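Local structure of nitroreductase family protein (Clostridium novyi, 3G14) at the interface of chains A and B. The protein probably acts as an oxidoreductase of the nitroreductase family, whose members typically use FMN to reduce their substrates with electrons from NAD(P)H. Numbering follows the deposited sequence. Chains: chain A/B, Nitroreductase family protein.

The interface of chains A and B. Residues chain A 4, 7, 33, 113-114, 117; chain B 3-5.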
# COMPACT_ATOMS: atom_id res chain seq x y z
N PHE A 4 3.24 -7.79 -14.88
CA PHE A 4 3.23 -7.12 -13.59
C PHE A 4 4.28 -6.02 -13.47
O PHE A 4 3.96 -4.89 -13.09
CB PHE A 4 3.40 -8.12 -12.43
CG PHE A 4 3.24 -7.47 -11.09
CD1 PHE A 4 1.97 -7.24 -10.54
CD2 PHE A 4 4.35 -7.03 -10.38
CE1 PHE A 4 1.83 -6.58 -9.30
CE2 PHE A 4 4.20 -6.39 -9.16
CZ PHE A 4 2.96 -6.17 -8.64
N VAL A 7 3.40 -2.81 -15.40
CA VAL A 7 2.43 -1.95 -14.69
C VAL A 7 3.12 -1.09 -13.62
O VAL A 7 2.94 0.11 -13.54
CB VAL A 7 1.31 -2.81 -14.07
CG1 VAL A 7 0.31 -1.94 -13.23
CG2 VAL A 7 0.58 -3.65 -15.17
N MSE A 33 -9.57 -6.22 -7.57
CA MSE A 33 -8.16 -6.21 -7.21
C MSE A 33 -7.93 -5.64 -5.79
O MSE A 33 -7.15 -6.19 -5.00
CB MSE A 33 -7.34 -5.50 -8.29
CG MSE A 33 -7.17 -6.41 -9.56
SE MSE A 33 -6.45 -5.31 -10.92
CE MSE A 33 -7.13 -6.17 -12.57
N LEU A 113 -2.69 0.66 -9.11
CA LEU A 113 -2.08 -0.28 -10.00
C LEU A 113 -3.05 -0.94 -10.98
O LEU A 113 -2.75 -1.05 -12.16
CB LEU A 113 -1.26 -1.30 -9.23
CG LEU A 113 -0.04 -0.74 -8.47
CD1 LEU A 113 0.56 -1.85 -7.58
CD2 LEU A 113 1.02 -0.08 -9.40
N GLY A 114 -4.22 -1.38 -10.49
CA GLY A 114 -5.26 -1.93 -11.34
C GLY A 114 -5.67 -0.94 -12.40
O GLY A 114 -5.73 -1.28 -13.58
N ASP A 117 -3.05 -0.98 -15.09
CA ASP A 117 -3.25 -2.23 -15.83
C ASP A 117 -4.37 -2.11 -16.85
O ASP A 117 -4.25 -2.61 -17.98
CB ASP A 117 -3.59 -3.35 -14.84
CG ASP A 117 -3.78 -4.69 -15.51
OD1 ASP A 117 -2.83 -5.20 -16.15
OD2 ASP A 117 -4.89 -5.23 -15.41
N GLU B 3 1.58 -12.09 -15.52
CA GLU B 3 0.58 -11.10 -15.84
C GLU B 3 0.02 -10.38 -14.58
O GLU B 3 -0.06 -10.97 -13.51
CB GLU B 3 -0.52 -11.77 -16.64
CG GLU B 3 -1.55 -10.82 -17.21
CD GLU B 3 -2.67 -10.55 -16.22
OE1 GLU B 3 -3.06 -11.53 -15.52
OE2 GLU B 3 -3.13 -9.37 -16.15
N PHE B 4 -0.34 -9.10 -14.71
CA PHE B 4 -0.62 -8.28 -13.55
C PHE B 4 -1.75 -8.84 -12.67
O PHE B 4 -1.57 -9.04 -11.48
CB PHE B 4 -0.94 -6.82 -13.94
CG PHE B 4 -1.30 -5.98 -12.77
CD1 PHE B 4 -0.32 -5.42 -11.98
CD2 PHE B 4 -2.64 -5.81 -12.40
CE1 PHE B 4 -0.66 -4.70 -10.85
CE2 PHE B 4 -2.95 -5.07 -11.28
CZ PHE B 4 -1.98 -4.53 -10.53
N TYR B 5 -2.92 -9.09 -13.26
CA TYR B 5 -4.06 -9.57 -12.48
C TYR B 5 -3.77 -10.95 -11.85
O TYR B 5 -4.15 -11.22 -10.69
CB TYR B 5 -5.31 -9.60 -13.37
CG TYR B 5 -6.66 -9.67 -12.67
CD1 TYR B 5 -6.83 -9.29 -11.33
CD2 TYR B 5 -7.78 -10.06 -13.38
CE1 TYR B 5 -8.10 -9.33 -10.72
CE2 TYR B 5 -9.04 -10.11 -12.79
CZ TYR B 5 -9.20 -9.75 -11.46
OH TYR B 5 -10.47 -9.83 -10.93
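The ring of B:Phe4 lies over A:Val7 and A:Asp117 on one face. A:Phe4 meets its CD1-CE1 side from the other side of the plane, and A:Met33 meets the CE2 edge. B:Phe4 buries 99 Å², the largest share in this patch. Its CG lies anti to the backbone N (chi1 177°), which carries the ring away from helix 4-10 of chain B and across to chain A.

The apolar contacts reach one face and the rim of this ring. The two Phe4 side chains are twins from the two chains, and they cross obliquely. CD1 of A:Phe4 comes to 3.3 Å from CD1 of B:Phe4, and the CE1 atoms also meet. The A:Val7 side chain runs roughly perpendicular to that of B:Phe4. CG1 lies under the ring near CD1 and CE1, and CG2 meets CB and CD1. The far tip, CZ of B:Phe4, reaches helix 99-117, where it lies 3.6 Å from CB of A:Leu113. CE2 also comes near CA of A:Gly114. A:Met33 is a selenomethionine. Its selenium meets the ring edge in plane, with SE 3.5 Å from CE2 of B:Phe4.

A second contact joins A:Met33 to B:Tyr5. The methyl CE of A:Met33 lies over one face of the B:Tyr5 ring, 3.7 Å from its centroid, in a CH-pi contact. It is offset toward the rim. CG of A:Met33 approaches from the same side, above the rim, 3.3 Å from CE1 of B:Tyr5. Beyond CG the chain is extended (chi2 169°), with SE against B:Phe4 and CE over B:Tyr5.

Polar groups flank the apolar core. OD1 of A:Asp117 lies 3.3 Å from CB of B:Phe4, and CB and CG pack at CD2. The carboxylate plane is 31° from that of the ring. OE2 of B:Glu3 is a like-charged neighbour, 4.2 Å from OD1 of A:Asp117, which might raise the proton affinity of either group. Within chain B, the backbone N of B:Tyr5 donates a hydrogen bond of 2.9 Å to OE2 of B:Glu3. The donor comes from above the carboxylate plane. This bond caps the start of helix 4-10 and may steady the residues that present both rings.

The patch is part of a two-fold symmetric interface. It probably anchors the N-terminal helix 4-10 of one subunit against helices 24-35 and 99-117 of the other. Its twin does the reverse, as expected for the dimers typical of this family.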